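Long-range contacts in serine protease inhibitor 4, isoform B (Drosophila melanogaster, PDB 4P0F), which probably inhibits serine proteases, and possibly some cysteine proteases, as a member of the serpin family: residues Ala6-Phe10 / Ser77-Val81; Pro30-Ile34 / Val377-Glu381; Ser161-Leu165 / Met304-Glu309; Gln176-Ala180 / Met202-Phe208. All coordinates share one frame; numbering follows the deposited sequence.

Interaction 1: residues Ala6-Phe10 / Ser77-Val81; sequences AHQEF and SFHQV
The rings of Phe10 and Phe78 meet edge-to-face, with the CE2-CZ rim of Phe10 lying over the face of Phe78. The planes stand at 87° and the centroids lie 4.9 Å apart, a T-shaped pair in which Phe10 CZ comes to 3.7 Å from Phe78 CE2. One face of the Phe10 ring receives the CG2 methyl of Val81 in a CH-pi contact, 4.0 Å from the ring centroid and displaced toward the rim. With CG swung anti to the backbone N (chi1 -177°), Phe10 reaches across to the neighbouring helix. His7 adds a looser contact at the outer edge, its imidazole edge meeting the Gln80 amide with the planes steeply inclined. Although His7 NE2 and Gln80 NE2 are 3.2 Å apart, the angle is poor and no hydrogen bond forms; His7 is poorly ordered, consistent with a weak tie. Behind the pair, Phe78 also meets the ring of Phe117 and rests on Thr43 and Ala46, while Gln42 touches both phenylalanines. Replacing Phe78 by an alanine would probably leave the Phe10 edge without its aromatic face and open a gap toward helix 38-49. The axes of residues 6-10 and 77-81, on helices 6-28 and 71-84, cross at -96°, 10.3 Å apart at closest: a near-perpendicular helix crossing carrying a T-shaped phenylalanine pair, in the helical part of the serpin fold.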
# COMPACT_ATOMS: atom_id res chain seq x y z
N ALA A 6 -17.88 3.64 -12.28
CA ALA A 6 -16.52 4.14 -12.35
C ALA A 6 -15.79 3.77 -11.06
O ALA A 6 -14.61 3.43 -11.08
CB ALA A 6 -16.51 5.65 -12.55
N HIS A 7 -16.52 3.82 -9.95
CA HIS A 7 -15.96 3.49 -8.65
C HIS A 7 -15.63 2.00 -8.55
O HIS A 7 -14.59 1.62 -8.00
CB HIS A 7 -16.94 3.88 -7.54
CG HIS A 7 -17.20 5.35 -7.45
ND1 HIS A 7 -17.99 5.90 -6.47
CD2 HIS A 7 -16.77 6.38 -8.21
CE1 HIS A 7 -18.04 7.21 -6.63
NE2 HIS A 7 -17.30 7.53 -7.68
N GLN A 8 -16.52 1.16 -9.08
CA GLN A 8 -16.29 -0.27 -9.06
C GLN A 8 -15.07 -0.62 -9.90
O GLN A 8 -14.25 -1.45 -9.51
CB GLN A 8 -17.50 -1.05 -9.57
CG GLN A 8 -18.74 -0.93 -8.70
CD GLN A 8 -19.85 -1.87 -9.15
OE1 GLN A 8 -20.77 -1.46 -9.87
NE2 GLN A 8 -19.76 -3.13 -8.75
N GLU A 9 -14.93 0.02 -11.06
CA GLU A 9 -13.79 -0.25 -11.92
C GLU A 9 -12.49 0.12 -11.24
O GLU A 9 -11.51 -0.62 -11.32
CB GLU A 9 -13.89 0.51 -13.24
CG GLU A 9 -12.68 0.29 -14.15
CD GLU A 9 -12.68 1.19 -15.36
OE1 GLU A 9 -13.65 1.14 -16.13
OE2 GLU A 9 -11.70 1.95 -15.52
N PHE A 10 -12.46 1.27 -10.58
CA PHE A 10 -11.25 1.73 -9.92
C PHE A 10 -10.81 0.68 -8.90
O PHE A 10 -9.65 0.32 -8.83
CB PHE A 10 -11.46 3.08 -9.24
CG PHE A 10 -10.22 3.64 -8.60
CD1 PHE A 10 -9.84 3.23 -7.33
CD2 PHE A 10 -9.42 4.55 -9.26
CE1 PHE A 10 -8.69 3.71 -6.74
CE2 PHE A 10 -8.27 5.04 -8.66
CZ PHE A 10 -7.91 4.63 -7.41
N SER A 77 -10.49 10.10 -11.71
CA SER A 77 -10.82 8.81 -11.11
C SER A 77 -10.22 8.71 -9.71
O SER A 77 -10.82 8.11 -8.82
CB SER A 77 -10.35 7.64 -12.00
OG SER A 77 -8.95 7.47 -11.97
N PHE A 78 -9.05 9.31 -9.51
CA PHE A 78 -8.43 9.34 -8.20
C PHE A 78 -9.10 10.36 -7.30
O PHE A 78 -9.22 10.14 -6.09
CB PHE A 78 -6.92 9.62 -8.31
CG PHE A 78 -6.13 8.41 -8.71
CD1 PHE A 78 -6.01 8.07 -10.05
CD2 PHE A 78 -5.55 7.59 -7.77
CE1 PHE A 78 -5.31 6.95 -10.44
CE2 PHE A 78 -4.84 6.47 -8.15
CZ PHE A 78 -4.72 6.15 -9.48
N HIS A 79 -9.55 11.47 -7.87
CA HIS A 79 -10.21 12.50 -7.07
C HIS A 79 -11.44 11.94 -6.39
O HIS A 79 -11.72 12.25 -5.23
CB HIS A 79 -10.63 13.69 -7.92
CG HIS A 79 -11.37 14.73 -7.14
ND1 HIS A 79 -10.74 15.58 -6.25
CD2 HIS A 79 -12.69 15.04 -7.08
CE1 HIS A 79 -11.64 16.38 -5.70
NE2 HIS A 79 -12.82 16.07 -6.18
N GLN A 80 -12.20 11.14 -7.13
CA GLN A 80 -13.43 10.56 -6.61
C GLN A 80 -13.17 9.82 -5.30
O GLN A 80 -13.95 9.94 -4.35
CB GLN A 80 -14.05 9.61 -7.64
CG GLN A 80 -14.71 10.32 -8.82
CD GLN A 80 -15.36 9.35 -9.79
OE1 GLN A 80 -14.73 8.42 -10.29
NE2 GLN A 80 -16.65 9.57 -10.07
N VAL A 81 -12.08 9.08 -5.23
CA VAL A 81 -11.74 8.32 -4.03
C VAL A 81 -11.18 9.21 -2.93
O VAL A 81 -11.60 9.14 -1.78
CB VAL A 81 -10.72 7.21 -4.32
CG1 VAL A 81 -10.42 6.41 -3.06
CG2 VAL A 81 -11.22 6.31 -5.43

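Interaction 2: residues Pro30-Ile34 / Val377-Glu381; sequences PGENI and VVRLE
Asn33 is the centre of an inverse gamma turn, and its side-chain amide binds the backbone of Val378 and Arg379 where the serpin chain leaves its last strand, 370-377. Two amides converge on Asn33 OD1. Arg379 N, at 3.0 Å from Asn33 OD1, lies in the carbonyl plane on a lone pair, with a nearly straight bond of 172°. Val378 N approaches Asn33 OD1 to 2.7 Å but sits well above that plane. On the other branch of the amide, Asn33 ND2 donates to Arg379 O at 2.8 Å, and this third bond fixes the rotation of the group. The torsions suit this grip: chi1 of -66° sets CG anti to the carbonyl carbon, and a small chi2 of -11° directs the oxygen and nitrogen at successive backbone groups. A leucine in place of Asn33 would probably leave both amides and the Arg379 carbonyl without these partners, and the chain after the strand less firmly held. Methyl groups flank the polar centre: Val378 CG2 lies beside Glu32 O, and Leu380 CD2 is 3.9 Å from Asn33 ND2. Further out, the backbone pairing of Ile34 with Ser376 aligns the two segments, while Val377 packs on Phe274 and Phe360. At the surface the extended Arg379 lays a guanidinium face over Gly31 O; its NE is 3.2 Å from Gly31 O, at an angle too poor for a hydrogen bond.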
# COMPACT_ATOMS: atom_id res chain seq x y z
N PRO A 30 10.98 -13.52 0.10
CA PRO A 30 10.17 -14.73 0.35
C PRO A 30 9.82 -15.04 1.81
O PRO A 30 8.71 -15.53 2.04
CB PRO A 30 11.05 -15.85 -0.23
CG PRO A 30 12.42 -15.29 -0.28
CD PRO A 30 12.25 -13.84 -0.57
N GLY A 31 10.71 -14.79 2.76
CA GLY A 31 10.49 -15.20 4.13
C GLY A 31 10.09 -14.08 5.08
O GLY A 31 10.21 -14.22 6.30
N GLU A 32 9.59 -12.98 4.52
CA GLU A 32 9.33 -11.77 5.29
C GLU A 32 7.85 -11.47 5.44
O GLU A 32 7.05 -11.78 4.55
CB GLU A 32 10.01 -10.57 4.62
CG GLU A 32 11.53 -10.59 4.74
CD GLU A 32 12.18 -9.36 4.14
OE1 GLU A 32 11.53 -8.29 4.11
OE2 GLU A 32 13.35 -9.46 3.70
N ASN A 33 7.50 -10.83 6.55
CA ASN A 33 6.14 -10.34 6.75
C ASN A 33 5.90 -9.07 5.95
O ASN A 33 5.97 -7.96 6.46
CB ASN A 33 5.87 -10.08 8.22
CG ASN A 33 5.87 -11.36 9.03
OD1 ASN A 33 5.87 -12.46 8.49
ND2 ASN A 33 5.88 -11.22 10.35
N ILE A 34 5.57 -9.25 4.68
CA ILE A 34 5.33 -8.13 3.80
C ILE A 34 4.10 -7.35 4.23
O ILE A 34 3.08 -7.93 4.59
CB ILE A 34 5.17 -8.65 2.36
CG1 ILE A 34 6.49 -9.27 1.89
CG2 ILE A 34 4.73 -7.53 1.41
CD1 ILE A 34 6.39 -10.04 0.59
N VAL A 377 1.55 -12.64 6.97
CA VAL A 377 2.22 -13.05 8.20
C VAL A 377 2.82 -14.41 7.95
O VAL A 377 2.09 -15.39 7.78
CB VAL A 377 1.27 -13.09 9.40
CG1 VAL A 377 2.01 -13.56 10.65
CG2 VAL A 377 0.67 -11.71 9.65
N VAL A 378 4.14 -14.47 7.91
CA VAL A 378 4.84 -15.71 7.56
C VAL A 378 5.66 -16.23 8.73
O VAL A 378 5.74 -17.43 8.95
CB VAL A 378 5.76 -15.49 6.35
CG1 VAL A 378 6.51 -16.77 6.00
CG2 VAL A 378 4.94 -15.03 5.15
N ARG A 379 6.27 -15.32 9.46
CA ARG A 379 7.11 -15.67 10.60
C ARG A 379 6.76 -14.78 11.76
O ARG A 379 6.71 -13.57 11.62
CB ARG A 379 8.60 -15.51 10.26
CG ARG A 379 9.08 -16.39 9.12
CD ARG A 379 10.56 -16.18 8.86
NE ARG A 379 11.03 -16.94 7.70
CZ ARG A 379 12.30 -17.04 7.33
NH1 ARG A 379 13.25 -16.42 8.02
NH2 ARG A 379 12.63 -17.75 6.26
N LEU A 380 6.52 -15.39 12.92
CA LEU A 380 6.34 -14.61 14.14
C LEU A 380 7.26 -15.13 15.22
O LEU A 380 7.62 -16.30 15.22
CB LEU A 380 4.89 -14.67 14.62
CG LEU A 380 3.85 -13.99 13.74
CD1 LEU A 380 2.46 -14.25 14.30
CD2 LEU A 380 4.12 -12.49 13.65
N GLU A 381 7.67 -14.24 16.11
CA GLU A 381 8.37 -14.63 17.33
C GLU A 381 7.99 -13.67 18.44
O GLU A 381 7.68 -12.51 18.20
CB GLU A 381 9.88 -14.64 17.12
CG GLU A 381 10.43 -15.89 16.44
CD GLU A 381 10.56 -15.76 14.93
OE1 GLU A 381 10.83 -14.64 14.43
OE2 GLU A 381 10.39 -16.78 14.23

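Interaction 3: residues Ser161-Leu165 / Met304-Glu309; sequences SRLVL and MLQSPE
Leu163 CD2 is the bump of this contact, entering the hollow between the sulfur of Met304 and one methyl of Leu305. It lies 3.9 Å from Met304 SD and 4.1 Å from Leu305 CD2. The Leu163 side chain lies nearly perpendicular to Met304, whereas the two leucines run side by side and point opposite ways. Leu163 gets there by an uncommon first torsion for leucine: chi1 of 56° holds CG between the backbone N and the carbonyl carbon. On either side of Leu163 along the strand, Leu165 CD1 approaches the end of the extended Met304 chain at CE, and Arg162 CB supports the other Leu305 methyl, CD1. Val339 and Leu311 line the same buried region.

Beyond this apolar patch Arg162 bends at chi2 (-74°) and turns its guanidinium edge to Glu309. Arg162 NE donates to Glu309 OE1 at 2.8 Å in an almost straight salt bridge, 5° from the guanidinium plane and on the syn lone pair of the oxygen. A water spans the second branch, accepting from Arg162 NH2 and donating to Glu309 OE2, an oxygen that also bonds Tyr103 OH. Arg162 NH1 turns back to the carbonyls of Ser161 and Ser159, and the group is thus gripped on several sides. Before Glu309, an ST turn joins Ser307 OG to Glu309 N. Arg162 and Leu163 both face Val339, a classic beta bulge, on strand 161-174 where it borders strand 328-341, the reactive-loop strand inserted in a cleaved serpin.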
# COMPACT_ATOMS: atom_id res chain seq x y z
N SER A 161 18.42 16.15 -8.79
CA SER A 161 17.03 15.88 -8.43
C SER A 161 16.16 17.05 -8.86
O SER A 161 16.57 18.20 -8.72
CB SER A 161 16.87 15.65 -6.92
OG SER A 161 17.69 14.59 -6.46
N ARG A 162 14.97 16.77 -9.37
CA ARG A 162 14.09 17.83 -9.84
C ARG A 162 12.74 17.84 -9.12
O ARG A 162 12.20 18.90 -8.84
CB ARG A 162 13.89 17.71 -11.35
CG ARG A 162 15.16 18.02 -12.12
CD ARG A 162 15.48 19.52 -12.13
NE ARG A 162 16.77 19.82 -12.74
CZ ARG A 162 17.93 19.87 -12.09
NH1 ARG A 162 17.99 19.64 -10.78
NH2 ARG A 162 19.04 20.15 -12.75
N LEU A 163 12.19 16.67 -8.82
CA LEU A 163 11.05 16.65 -7.94
C LEU A 163 10.88 15.31 -7.27
O LEU A 163 11.40 14.31 -7.73
CB LEU A 163 9.78 17.03 -8.69
CG LEU A 163 9.43 16.19 -9.91
CD1 LEU A 163 8.50 15.03 -9.54
CD2 LEU A 163 8.80 17.08 -10.95
N VAL A 164 10.17 15.33 -6.14
CA VAL A 164 9.79 14.11 -5.45
C VAL A 164 8.29 14.16 -5.23
O VAL A 164 7.78 15.12 -4.66
CB VAL A 164 10.50 13.95 -4.10
CG1 VAL A 164 10.02 12.68 -3.37
CG2 VAL A 164 12.00 13.90 -4.30
N LEU A 165 7.61 13.13 -5.72
CA LEU A 165 6.17 12.97 -5.53
C LEU A 165 5.95 12.03 -4.37
O LEU A 165 6.58 10.98 -4.31
CB LEU A 165 5.52 12.40 -6.79
CG LEU A 165 5.26 13.40 -7.91
CD1 LEU A 165 4.98 12.69 -9.21
CD2 LEU A 165 4.07 14.28 -7.54
N MET A 304 6.08 17.49 -16.98
CA MET A 304 6.24 17.86 -15.58
C MET A 304 6.66 19.32 -15.37
O MET A 304 6.01 20.06 -14.66
CB MET A 304 7.25 16.94 -14.90
CG MET A 304 6.71 15.56 -14.66
SD MET A 304 7.88 14.51 -13.79
CE MET A 304 6.77 13.22 -13.17
N LEU A 305 7.76 19.71 -16.02
CA LEU A 305 8.37 21.03 -15.80
C LEU A 305 8.38 21.92 -17.04
O LEU A 305 8.42 21.43 -18.17
CB LEU A 305 9.81 20.85 -15.33
CG LEU A 305 10.07 20.01 -14.08
CD1 LEU A 305 11.57 19.93 -13.83
CD2 LEU A 305 9.36 20.60 -12.89
N GLN A 306 8.39 23.23 -16.84
CA GLN A 306 8.50 24.13 -17.97
C GLN A 306 9.86 23.94 -18.67
O GLN A 306 9.98 24.11 -19.88
CB GLN A 306 8.31 25.58 -17.53
CG GLN A 306 6.93 25.81 -16.93
CD GLN A 306 6.65 27.26 -16.61
OE1 GLN A 306 7.54 28.10 -16.66
NE2 GLN A 306 5.40 27.55 -16.27
N SER A 307 10.87 23.59 -17.89
CA SER A 307 12.21 23.32 -18.41
C SER A 307 12.23 22.18 -19.42
O SER A 307 11.59 21.16 -19.18
CB SER A 307 13.15 22.97 -17.26
OG SER A 307 14.37 22.46 -17.76
N PRO A 308 12.99 22.33 -20.51
CA PRO A 308 13.06 21.23 -21.47
C PRO A 308 14.03 20.10 -21.09
O PRO A 308 14.17 19.15 -21.87
CB PRO A 308 13.51 21.92 -22.76
CG PRO A 308 14.32 23.06 -22.30
CD PRO A 308 13.70 23.53 -21.01
N GLU A 309 14.65 20.17 -19.92
CA GLU A 309 15.53 19.11 -19.45
C GLU A 309 14.84 17.76 -19.46
O GLU A 309 13.80 17.60 -18.82
CB GLU A 309 16.02 19.38 -18.02
CG GLU A 309 16.94 20.57 -17.88
CD GLU A 309 17.24 20.92 -16.44
OE1 GLU A 309 16.93 20.10 -15.55
OE2 GLU A 309 17.78 22.02 -16.19
O HOH W 1 20.27 21.38 -15.09

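Interaction 4: residues Gln176-Ala180 / Met202-Phe208; sequences QHQFA and MSLKERF
A Met-aromatic contact between Met202 and Phe179 lies near, and is probably part of, the region known in serpins as the breach, where the chain after strand 161-174 passes strand 197-213. The Phe179 ring is gripped on both faces. Met202 CE lies over one, 4.1 Å from the centroid, with Met202 SD farther above it; Leu204 CD2 lies over the centre of the opposite face, 4.0 Å from the centroid. Met202 CB closes on Phe179 CD2 at 3.4 Å, a snug fit. Bending at chi3 (-66°) brings the Met202 methyl back above the ring. Leu204 CD2 serves twice, as it also presses on His177 O, 3.3 Å away.

The Glu206 carboxylate stacks on the imidazole of His177, the planes 10° apart and Glu206 OE1 over the ring centre; Gln176 CG covers the other face. This nearness of a carboxylate may favour a positive imidazole. No direct hydrogen bond crosses the interface. Instead waters span it: one donates to both Gln178 O and Glu206 OE2, another accepts from Ala180 N and donates to Ser203 O, and a third links Ala180 O to Ser203 N. Trp175 meets Phe179 edge-to-face, and Phe179 pairs by backbone with Glu326, just before inserted strand 328-341. An aromatic ring held between methyls, with waters along one flank, thus packs the loop on strand 197-213 beside the inserted strand of a cleaved serpin.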
# COMPACT_ATOMS: atom_id res chain seq x y z
N GLN A 176 -15.31 -3.28 15.45
CA GLN A 176 -16.72 -3.27 15.79
C GLN A 176 -16.90 -4.17 17.01
O GLN A 176 -17.63 -3.85 17.94
CB GLN A 176 -17.58 -3.75 14.61
CG GLN A 176 -19.08 -3.76 14.90
CD GLN A 176 -19.66 -2.36 15.01
OE1 GLN A 176 -19.34 -1.47 14.22
NE2 GLN A 176 -20.54 -2.15 15.99
N HIS A 177 -16.21 -5.31 16.97
CA HIS A 177 -16.17 -6.24 18.10
C HIS A 177 -14.74 -6.41 18.59
O HIS A 177 -13.96 -7.16 18.01
CB HIS A 177 -16.75 -7.60 17.70
CG HIS A 177 -18.10 -7.51 17.09
ND1 HIS A 177 -19.20 -7.01 17.76
CD2 HIS A 177 -18.55 -7.86 15.86
CE1 HIS A 177 -20.25 -7.05 16.97
NE2 HIS A 177 -19.89 -7.56 15.81
N GLN A 178 -14.41 -5.71 19.67
CA GLN A 178 -13.06 -5.77 20.21
C GLN A 178 -12.81 -7.08 20.95
O GLN A 178 -13.74 -7.72 21.45
CB GLN A 178 -12.81 -4.60 21.16
CG GLN A 178 -12.86 -3.23 20.49
CD GLN A 178 -12.62 -2.11 21.48
OE1 GLN A 178 -11.65 -2.14 22.24
NE2 GLN A 178 -13.51 -1.12 21.49
N PHE A 179 -11.54 -7.45 21.00
CA PHE A 179 -11.07 -8.57 21.79
C PHE A 179 -10.90 -8.09 23.22
O PHE A 179 -10.60 -6.92 23.45
CB PHE A 179 -9.73 -9.10 21.28
CG PHE A 179 -9.75 -9.58 19.84
CD1 PHE A 179 -9.65 -8.67 18.79
CD2 PHE A 179 -9.82 -10.92 19.55
CE1 PHE A 179 -9.65 -9.11 17.49
CE2 PHE A 179 -9.83 -11.36 18.24
CZ PHE A 179 -9.74 -10.46 17.21
N ALA A 180 -11.09 -9.01 24.15
CA ALA A 180 -10.82 -8.74 25.55
C ALA A 180 -9.35 -9.02 25.83
O ALA A 180 -8.89 -10.13 25.66
CB ALA A 180 -11.70 -9.60 26.43
N MET A 202 -5.14 -13.60 20.43
CA MET A 202 -6.38 -12.98 20.86
C MET A 202 -7.53 -13.89 20.49
O MET A 202 -7.53 -14.48 19.41
CB MET A 202 -6.54 -11.61 20.20
CG MET A 202 -5.27 -10.79 20.26
SD MET A 202 -5.41 -9.13 19.59
CE MET A 202 -5.71 -9.44 17.85
N SER A 203 -8.51 -13.99 21.38
CA SER A 203 -9.64 -14.91 21.21
C SER A 203 -10.97 -14.18 21.26
O SER A 203 -11.20 -13.38 22.18
CB SER A 203 -9.65 -15.99 22.32
OG SER A 203 -8.55 -16.87 22.22
N LEU A 204 -11.87 -14.51 20.35
CA LEU A 204 -13.17 -13.86 20.31
C LEU A 204 -14.19 -14.74 19.61
O LEU A 204 -13.89 -15.32 18.57
CB LEU A 204 -13.03 -12.51 19.61
CG LEU A 204 -14.22 -11.58 19.45
CD1 LEU A 204 -14.77 -11.15 20.79
CD2 LEU A 204 -13.77 -10.37 18.64
N LYS A 205 -15.37 -14.87 20.21
CA LYS A 205 -16.50 -15.52 19.55
C LYS A 205 -17.55 -14.48 19.18
O LYS A 205 -18.08 -13.78 20.04
CB LYS A 205 -17.12 -16.60 20.44
CG LYS A 205 -16.15 -17.71 20.79
CD LYS A 205 -16.81 -18.80 21.62
CE LYS A 205 -15.82 -19.87 22.04
NZ LYS A 205 -14.87 -19.37 23.07
N GLU A 206 -17.84 -14.37 17.88
CA GLU A 206 -18.77 -13.39 17.36
C GLU A 206 -19.32 -13.88 16.03
O GLU A 206 -18.77 -14.81 15.44
CB GLU A 206 -18.08 -12.02 17.16
CG GLU A 206 -17.74 -11.23 18.41
CD GLU A 206 -18.94 -10.54 19.03
OE1 GLU A 206 -20.04 -10.58 18.44
OE2 GLU A 206 -18.78 -9.94 20.12
N ARG A 207 -20.40 -13.26 15.56
CA ARG A 207 -20.82 -13.43 14.18
C ARG A 207 -19.96 -12.53 13.31
O ARG A 207 -19.88 -11.33 13.55
CB ARG A 207 -22.30 -13.08 13.99
CG ARG A 207 -23.26 -14.18 14.40
CD ARG A 207 -24.70 -13.76 14.16
NE ARG A 207 -25.12 -13.89 12.76
CZ ARG A 207 -25.61 -15.00 12.22
NH1 ARG A 207 -25.73 -16.11 12.94
NH2 ARG A 207 -25.97 -15.01 10.94
N PHE A 208 -19.29 -13.14 12.34
CA PHE A 208 -18.48 -12.43 11.37
C PHE A 208 -18.85 -12.93 9.99
O PHE A 208 -19.36 -14.03 9.85
CB PHE A 208 -16.99 -12.65 11.57
CG PHE A 208 -16.43 -12.02 12.82
CD1 PHE A 208 -16.38 -10.64 12.97
CD2 PHE A 208 -15.90 -12.82 13.82
CE1 PHE A 208 -15.84 -10.07 14.10
CE2 PHE A 208 -15.35 -12.25 14.95
CZ PHE A 208 -15.33 -10.88 15.09
O HOH W 2 -18.70 -6.51 20.59
O HOH W 3 -16.48 -8.21 21.04
O HOH W 4 -8.16 -11.75 23.43
O HOH W 5 -12.25 -11.39 23.49

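Interaction 2 joins parts of the chain near its two ends, 343 residues apart, and interactions 3 and 4 are nested inside the loop it closes; interaction 1 crosses it in chain order. Interactions 3 and 4 are the farthest apart, with centres 50 Å from each other: interaction 3 on the beginning of strand 161-174, interaction 4 just beyond its end. That strand pairs with the inserted strand 328-341. Interactions 1 and 2, centres 32 Å apart, lie on opposite sides of the chain's centre, one at the start of helix 6-28 and the other just after it. The four contacts sample separate parts of the cleaved serpin: the helical region, the C-terminal end and the neighbourhoods of both ends of strand 161-174.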